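Local structure of phosphoribosyl-AMP cyclohydrolase (Medicago truncatula, 7BGM) at residues T126-L131 and V206-V211; V11-D14 and L18-A21; K153-L156 and K160-C163. The protein is a bifunctional plant enzyme of histidine biosynthesis, probably hydrolysing phosphoribosyl-ATP to phosphoribosyl-AMP and diphosphate and then opening the adenine ring of that product. All blocks are in the same frame, centred on the assembly; numbering follows the deposited sequence.

Contact 1 (T126-L131 and V206-V211); sequences TSLYAL and VKVEEV
Tyr129 and Val208 mark the closest approach of the two backbones, with Tyr129 CA and Val208 CA 7.7 Å apart, so the first turns of helices 127-140 and 208-218 meet through side chains, with no hydrogen bond between the segments. Val208 serves both partners: its CG1, anti to the backbone N (chi1 166°), lies 3.8 Å from Leu128 CD2 and 3.7 Å from Tyr129 CE1. The same methyl is 3.7 Å from Tyr129 OH, approaching the ring obliquely along its CE1 side, while Leu128 CB covers the rim of one ring face. Replacing Tyr129 with an alanine removes the ring and would probably open a gap beside Val208 CG1. On the other segment, the N-H of Lys207, at the N-cap, donates almost straight to the side chain three residues on (Lys207 N to Glu210 OE1 2.9 Å, 173°), met from above the carboxylate plane. That carboxylate also forms a salt bridge with Lys183 of the second subunit, whereas Glu209 pairs with Lys91 of its own chain. Leu128 and Val208 both rest on Met198, which places the contact against helix 183-204; Tyr129 packs on Thr28, from the loop between strands 19-25 and 31-37.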
loop_
_atom_site.group_PDB
_atom_site.type_symbol
_atom_site.label_atom_id
_atom_site.label_comp_id
_atom_site.label_asym_id
_atom_site.label_seq_id
_atom_site.Cartn_x
_atom_site.Cartn_y
_atom_site.Cartn_z
ATOM N N THR A 126 1.106 0.107 -6.611
ATOM C CA THR A 126 2.062 1.110 -6.146
ATOM C C THR A 126 3.459 0.669 -6.594
ATOM O O THR A 126 3.624 -0.409 -7.163
ATOM C CB THR A 126 1.984 1.302 -4.628
ATOM O OG1 THR A 126 2.289 0.079 -3.943
ATOM C CG2 THR A 126 0.587 1.759 -4.213
ATOM N N SER A 127 4.457 1.531 -6.376
ATOM C CA SER A 127 5.755 1.367 -7.056
ATOM C C SER A 127 6.359 -0.037 -6.941
ATOM O O SER A 127 6.893 -0.575 -7.929
ATOM C CB SER A 127 6.731 2.413 -6.524
ATOM O OG SER A 127 6.251 3.691 -6.932
ATOM N N LEU A 128 6.363 -0.622 -5.737
ATOM C CA LEU A 128 7.021 -1.916 -5.569
ATOM C C LEU A 128 6.307 -3.002 -6.364
ATOM O O LEU A 128 6.952 -3.846 -6.994
ATOM C CB LEU A 128 7.077 -2.281 -4.087
ATOM C CG LEU A 128 7.727 -3.584 -3.663
ATOM C CD1 LEU A 128 9.165 -3.617 -4.181
ATOM C CD2 LEU A 128 7.676 -3.689 -2.125
ATOM N N TYR A 129 4.970 -2.994 -6.353
ATOM C CA TYR A 129 4.160 -4.011 -7.023
ATOM C C TYR A 129 4.101 -3.769 -8.532
ATOM O O TYR A 129 3.985 -4.738 -9.313
ATOM C CB TYR A 129 2.765 -4.054 -6.355
ATOM C CG TYR A 129 3.001 -4.307 -4.872
ATOM C CD1 TYR A 129 3.285 -5.601 -4.414
ATOM C CD2 TYR A 129 3.062 -3.231 -3.935
ATOM C CE1 TYR A 129 3.579 -5.848 -3.079
ATOM C CE2 TYR A 129 3.359 -3.474 -2.590
ATOM C CZ TYR A 129 3.644 -4.800 -2.176
ATOM O OH TYR A 129 3.947 -5.094 -0.865
ATOM N N ALA A 130 4.242 -2.498 -8.945
ATOM C CA ALA A 130 4.360 -2.161 -10.359
ATOM C C ALA A 130 5.640 -2.753 -10.935
ATOM O O ALA A 130 5.638 -3.338 -12.029
ATOM C CB ALA A 130 4.314 -0.638 -10.549
ATOM N N LEU A 131 6.733 -2.640 -10.199
ATOM C CA LEU A 131 7.964 -3.271 -10.646
ATOM C C LEU A 131 7.811 -4.789 -10.705
ATOM O O LEU A 131 8.280 -5.432 -11.654
ATOM C CB LEU A 131 9.115 -2.875 -9.726
ATOM C CG LEU A 131 10.449 -3.564 -10.047
ATOM C CD1 LEU A 131 10.882 -3.246 -11.475
ATOM C CD2 LEU A 131 11.504 -3.088 -9.074
ATOM N N VAL A 206 7.948 -16.502 -6.444
ATOM C CA VAL A 206 7.685 -15.921 -5.124
ATOM C C VAL A 206 7.175 -14.500 -5.300
ATOM O O VAL A 206 7.779 -13.700 -6.022
ATOM C CB VAL A 206 8.934 -15.942 -4.226
ATOM C CG1 VAL A 206 8.625 -15.244 -2.912
ATOM C CG2 VAL A 206 9.328 -17.391 -3.963
ATOM N N LYS A 207 6.061 -14.192 -4.636
ATOM C CA LYS A 207 5.501 -12.845 -4.612
ATOM C C LYS A 207 6.056 -12.029 -3.441
ATOM O O LYS A 207 6.272 -12.544 -2.341
ATOM C CB LYS A 207 3.982 -12.921 -4.500
ATOM C CG LYS A 207 3.339 -13.696 -5.621
ATOM C CD LYS A 207 2.998 -12.812 -6.766
ATOM C CE LYS A 207 1.905 -11.831 -6.294
ATOM N NZ LYS A 207 0.976 -11.348 -7.319
ATOM N N VAL A 208 6.255 -10.729 -3.678
ATOM C CA VAL A 208 6.654 -9.810 -2.607
ATOM C C VAL A 208 5.719 -9.938 -1.403
ATOM O O VAL A 208 6.160 -9.928 -0.246
ATOM C CB VAL A 208 6.673 -8.360 -3.139
ATOM C CG1 VAL A 208 6.732 -7.332 -1.980
ATOM C CG2 VAL A 208 7.842 -8.156 -4.112
ATOM N N GLU A 209 4.407 -10.019 -1.659
ATOM C CA GLU A 209 3.426 -10.183 -0.575
ATOM C C GLU A 209 3.748 -11.389 0.317
ATOM O O GLU A 209 3.569 -11.329 1.546
ATOM C CB GLU A 209 2.012 -10.298 -1.155
ATOM C CG GLU A 209 0.962 -10.565 -0.082
ATOM C CD GLU A 209 -0.483 -10.503 -0.605
ATOM O OE1 GLU A 209 -0.669 -10.460 -1.851
ATOM O OE2 GLU A 209 -1.414 -10.565 0.246
ATOM N N GLU A 210 4.226 -12.496 -0.283
ATOM C CA GLU A 210 4.584 -13.684 0.508
ATOM C C GLU A 210 5.784 -13.406 1.395
ATOM O O GLU A 210 5.852 -13.892 2.532
ATOM C CB GLU A 210 4.855 -14.870 -0.415
ATOM C CG GLU A 210 3.585 -15.306 -1.132
ATOM C CD GLU A 210 3.779 -16.277 -2.296
ATOM O OE1 GLU A 210 4.823 -16.264 -2.966
ATOM O OE2 GLU A 210 2.831 -17.042 -2.556
ATOM N N VAL A 211 6.730 -12.613 0.895
ATOM C CA VAL A 211 7.894 -12.237 1.693
ATOM C C VAL A 211 7.457 -11.372 2.870
ATOM O O VAL A 211 7.881 -11.581 4.013
ATOM C CB VAL A 211 8.929 -11.514 0.811
ATOM C CG1 VAL A 211 10.143 -11.018 1.677
ATOM C CG2 VAL A 211 9.409 -12.439 -0.331
#

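Contact 2 (V11-D14 and L18-A21); sequences VKWD and LAVA
Asp14 and Leu18 grip each other through two hydrogen bonds that close a short loop. The backbone N-H of Asp14 donates to the carbonyl of Leu18 (Asp14 N to Leu18 O 2.9 Å, 164°), tilted only modestly from the carbonyl plane. In return Leu18 N reaches Asp14 OD1 at 2.9 Å and 162°, entering from above the carboxylate plane. With chi1 at 69°, Asp14 CG sits between its own N and carbonyl carbon, which turns the carboxylate back toward Leu18. OD1 also accepts from Lys16 N, so two backbone N-H groups share one oxygen, a setting that would tend to favour the charged carboxylate.

The Leu18 carbonyl has a second donor: water 1, 2.8 Å from Leu18 O and 2.7 Å from Lys12 O, donates to both and bridges the two sides of the loop. A weaker CA-H contact joins it, with Trp13 CA 3.6 Å from Leu18 O. Lys12 is the centre of an inverse gamma turn, whose bond from Trp13 N to Val11 O is weak at 3.2 Å.

The indole of Trp13 brings its benzo edge to Ala19, with CZ3 4.0 Å from Ala19 CB, while Val11 CG1 covers one ring face near its centre. Leu8 O accepts the indole N-H, fixing the rotation of the ring. The Lys12 side chain leads off toward the zinc ligands Asp82 and Asp84. The Asp14 OD1 to Lys16 N bond makes this an Asx turn, here leading the chain from helix 3-9 into strand 19-25 of the mixed sheet.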
loop_
_atom_site.group_PDB
_atom_site.type_symbol
_atom_site.label_atom_id
_atom_site.label_comp_id
_atom_site.label_asym_id
_atom_site.label_seq_id
_atom_site.Cartn_x
_atom_site.Cartn_y
_atom_site.Cartn_z
ATOM N N VAL A 11 -18.136 7.606 16.426
ATOM C CA VAL A 11 -18.012 7.649 14.979
ATOM C C VAL A 11 -18.979 8.697 14.446
ATOM O O VAL A 11 -20.087 8.861 14.981
ATOM C CB VAL A 11 -18.302 6.260 14.368
ATOM C CG1 VAL A 11 -18.340 6.303 12.822
ATOM C CG2 VAL A 11 -17.286 5.231 14.854
ATOM N N LYS A 12 -18.543 9.445 13.427
ATOM C CA LYS A 12 -19.351 10.499 12.814
ATOM C C LYS A 12 -20.160 9.885 11.675
ATOM O O LYS A 12 -19.808 9.986 10.491
ATOM C CB LYS A 12 -18.461 11.642 12.335
ATOM C CG LYS A 12 -19.164 12.820 11.693
ATOM C CD LYS A 12 -18.106 13.791 11.190
ATOM C CE LYS A 12 -18.701 15.025 10.531
ATOM N NZ LYS A 12 -17.591 15.836 9.926
ATOM N N TRP A 13 -21.261 9.229 12.064
ATOM C CA TRP A 13 -22.173 8.612 11.106
ATOM C C TRP A 13 -22.860 9.708 10.288
ATOM O O TRP A 13 -23.114 10.806 10.795
ATOM C CB TRP A 13 -23.233 7.747 11.830
ATOM C CG TRP A 13 -22.642 6.784 12.852
ATOM C CD1 TRP A 13 -22.620 6.944 14.239
ATOM C CD2 TRP A 13 -21.941 5.558 12.581
ATOM N NE1 TRP A 13 -21.947 5.887 14.836
ATOM C CE2 TRP A 13 -21.525 5.027 13.843
ATOM C CE3 TRP A 13 -21.639 4.839 11.401
ATOM C CZ2 TRP A 13 -20.820 3.828 13.955
ATOM C CZ3 TRP A 13 -20.902 3.635 11.515
ATOM C CH2 TRP A 13 -20.517 3.141 12.795
ATOM N N ASP A 14 -23.153 9.408 9.019
ATOM C CA ASP A 14 -23.875 10.351 8.167
ATOM C C ASP A 14 -25.373 10.261 8.479
ATOM O O ASP A 14 -25.797 9.571 9.410
ATOM C CB ASP A 14 -23.532 10.123 6.689
ATOM C CG ASP A 14 -24.088 8.805 6.111
ATOM O OD1 ASP A 14 -24.963 8.165 6.724
ATOM O OD2 ASP A 14 -23.636 8.409 5.001
ATOM N N LEU A 18 -24.361 5.798 8.254
ATOM C CA LEU A 18 -23.254 5.101 7.593
ATOM C C LEU A 18 -21.944 5.871 7.715
ATOM O O LEU A 18 -21.918 7.104 7.857
ATOM C CB LEU A 18 -23.552 4.856 6.090
ATOM C CG LEU A 18 -24.851 4.081 5.820
ATOM C CD1 LEU A 18 -25.084 3.952 4.333
ATOM C CD2 LEU A 18 -24.717 2.738 6.467
ATOM N N ALA A 19 -20.851 5.115 7.694
ATOM C CA ALA A 19 -19.512 5.639 7.465
ATOM C C ALA A 19 -18.890 4.899 6.277
ATOM O O ALA A 19 -19.297 3.789 5.936
ATOM C CB ALA A 19 -18.645 5.472 8.708
ATOM N N VAL A 20 -17.887 5.503 5.649
ATOM C CA VAL A 20 -17.161 4.835 4.559
ATOM C C VAL A 20 -16.228 3.808 5.183
ATOM O O VAL A 20 -15.563 4.106 6.180
ATOM C CB VAL A 20 -16.361 5.857 3.734
ATOM C CG1 VAL A 20 -15.353 5.163 2.795
ATOM C CG2 VAL A 20 -17.301 6.753 2.941
ATOM N N ALA A 21 -16.206 2.596 4.633
ATOM C CA ALA A 21 -15.273 1.568 5.092
ATOM C C ALA A 21 -14.418 1.082 3.936
ATOM O O ALA A 21 -14.936 0.604 2.916
ATOM C CB ALA A 21 -15.993 0.369 5.736
HETATM O O HOH W 1 -20.034 9.136 7.951
#

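Contact 3 (K153-L156 and K160-C163); sequences KRLL and KLLC
Leu155 and Leu161 make the central apolar touch, their side chains crossing at about a right angle with Leu155 CD2 3.8 Å from Leu161 CG. The same Leu155 methyl lies 4.0 Å from Leu161 CD2, so one branch of Leu155 meets both the fork and a branch of Leu161. Leu155 also meets Leu162: Leu155 CB is 4.2 Å from Leu162 CD1, and the Leu155 carbonyl lies against the base of that side chain, Leu155 O to Leu162 CB being 3.9 Å. These two residues are also the nearest points of the backbones, Leu155 CA and Leu162 CA standing 5.4 Å apart. Arg154 reaches across from the exposed side; a bend at chi3 (82°) brings one end of its guanidinium near Leu161, where NH1 comes obliquely to 3.7 Å from Leu161 CD2. No hydrogen bond joins the segments; they meet by van der Waals contact, mostly leucine against leucine.

The next shell sets the two ends. Lys153 NZ bonds to the carbonyls of Arg138 and Glu141, tying the short helix to the end of helix 127-140 and the residue just past it, while Lys153 N bonds to Ser150 OG at the start of the short helix. Asn158 OD1 accepts weak bonds from Lys160 N and Leu161 N where the following helix begins. Helix 183-204 backs the contact through His196 against Leu155 and Leu203 against Leu162, and Leu177 of the second subunit also packs on Leu162.

Here a tight turn brings helix 151-156 onto the first turn of helix 159-178, which further on supplies Glu169 to a zinc site with Glu189 and Asp192. This belongs to the all-helical MazG-like pyrophosphohydrolase domain, and the short helix starts at the AMP-binding residues Trp151 and Thr152.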
loop_
_atom_site.group_PDB
_atom_site.type_symbol
_atom_site.label_atom_id
_atom_site.label_comp_id
_atom_site.label_asym_id
_atom_site.label_seq_id
_atom_site.Cartn_x
_atom_site.Cartn_y
_atom_site.Cartn_z
ATOM N N LYS A 153 14.976 -8.931 -19.236
ATOM C CA LYS A 153 14.869 -10.248 -19.847
ATOM C C LYS A 153 16.216 -10.968 -19.859
ATOM O O LYS A 153 16.261 -12.193 -19.703
ATOM C CB LYS A 153 14.305 -10.117 -21.261
ATOM C CG LYS A 153 13.912 -11.442 -21.908
ATOM C CD LYS A 153 12.775 -12.137 -21.157
ATOM C CE LYS A 153 12.259 -13.343 -21.942
ATOM N NZ LYS A 153 11.186 -14.090 -21.235
ATOM N N ARG A 154 17.319 -10.223 -20.022
ATOM C CA ARG A 154 18.650 -10.831 -20.001
ATOM C C ARG A 154 18.922 -11.526 -18.670
ATOM O O ARG A 154 19.505 -12.616 -18.638
ATOM C CB ARG A 154 19.727 -9.775 -20.263
ATOM C CG ARG A 154 19.673 -9.085 -21.624
ATOM C CD ARG A 154 20.647 -7.898 -21.681
ATOM N NE ARG A 154 22.024 -8.297 -21.973
ATOM C CZ ARG A 154 22.946 -8.588 -21.055
ATOM N NH1 ARG A 154 22.652 -8.537 -19.764
ATOM N NH2 ARG A 154 24.172 -8.936 -21.433
ATOM N N LEU A 155 18.506 -10.909 -17.559
ATOM C CA LEU A 155 18.752 -11.489 -16.241
ATOM C C LEU A 155 17.863 -12.696 -15.982
ATOM O O LEU A 155 18.286 -13.653 -15.322
ATOM C CB LEU A 155 18.535 -10.437 -15.163
ATOM C CG LEU A 155 19.546 -9.292 -15.119
ATOM C CD1 LEU A 155 19.053 -8.216 -14.170
ATOM C CD2 LEU A 155 20.901 -9.801 -14.679
ATOM N N LEU A 156 16.637 -12.674 -16.502
ATOM C CA LEU A 156 15.740 -13.810 -16.346
ATOM C C LEU A 156 16.256 -15.043 -17.058
ATOM O O LEU A 156 15.876 -16.158 -16.685
ATOM C CB LEU A 156 14.352 -13.463 -16.882
ATOM C CG LEU A 156 13.552 -12.511 -16.012
ATOM C CD1 LEU A 156 12.384 -11.926 -16.827
ATOM C CD2 LEU A 156 13.056 -13.244 -14.776
ATOM N N LYS A 160 23.370 -17.202 -13.675
ATOM C CA LYS A 160 24.695 -16.953 -13.113
ATOM C C LYS A 160 25.044 -15.471 -13.144
ATOM O O LYS A 160 25.622 -14.947 -12.186
ATOM C CB LYS A 160 25.754 -17.781 -13.853
ATOM C CG LYS A 160 25.547 -19.293 -13.728
ATOM C CD LYS A 160 24.883 -19.705 -12.397
ATOM C CE LYS A 160 25.853 -19.716 -11.209
ATOM N NZ LYS A 160 25.164 -19.346 -9.922
ATOM N N LEU A 161 24.695 -14.781 -14.231
ATOM C CA LEU A 161 24.798 -13.328 -14.237
ATOM C C LEU A 161 23.952 -12.728 -13.123
ATOM O O LEU A 161 24.407 -11.824 -12.412
ATOM C CB LEU A 161 24.378 -12.778 -15.599
ATOM C CG LEU A 161 24.243 -11.262 -15.766
ATOM C CD1 LEU A 161 25.559 -10.575 -15.458
ATOM C CD2 LEU A 161 23.781 -10.924 -17.177
ATOM N N LEU A 162 22.729 -13.245 -12.934
ATOM C CA LEU A 162 21.818 -12.661 -11.948
ATOM C C LEU A 162 22.355 -12.807 -10.530
ATOM O O LEU A 162 22.342 -11.845 -9.750
ATOM C CB LEU A 162 20.429 -13.297 -12.053
ATOM C CG LEU A 162 19.396 -12.833 -11.012
ATOM C CD1 LEU A 162 19.119 -11.330 -11.091
ATOM C CD2 LEU A 162 18.105 -13.634 -11.163
ATOM N N CYS A 163 22.800 -14.011 -10.164
ATOM C CA CYS A 163 23.301 -14.222 -8.806
ATOM C C CYS A 163 24.584 -13.448 -8.584
ATOM O O CYS A 163 24.809 -12.911 -7.493
ATOM C CB CYS A 163 23.530 -15.710 -8.544
ATOM S SG CYS A 163 21.990 -16.657 -8.457
#

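Overall arrangement
From the N terminus, contact 2 comes first, closing a short loop between helix 3-9 and strand 19-25 of the mixed sheet. It is finished before contact 1 opens at the start of helix 127-140. Contact 1 closes a long, mostly helical excursion by joining that helix to 208-218, and contact 3 lies within this excursion, at the turn from helix 151-156 to helix 159-178. Contacts 1 and 3 share helix 183-204 as a neighbour, their centres about 19 Å apart, and both touch the second subunit. Contacts 2 and 3 sit on opposite sides of the chain's centre, their centres about 51 Å apart.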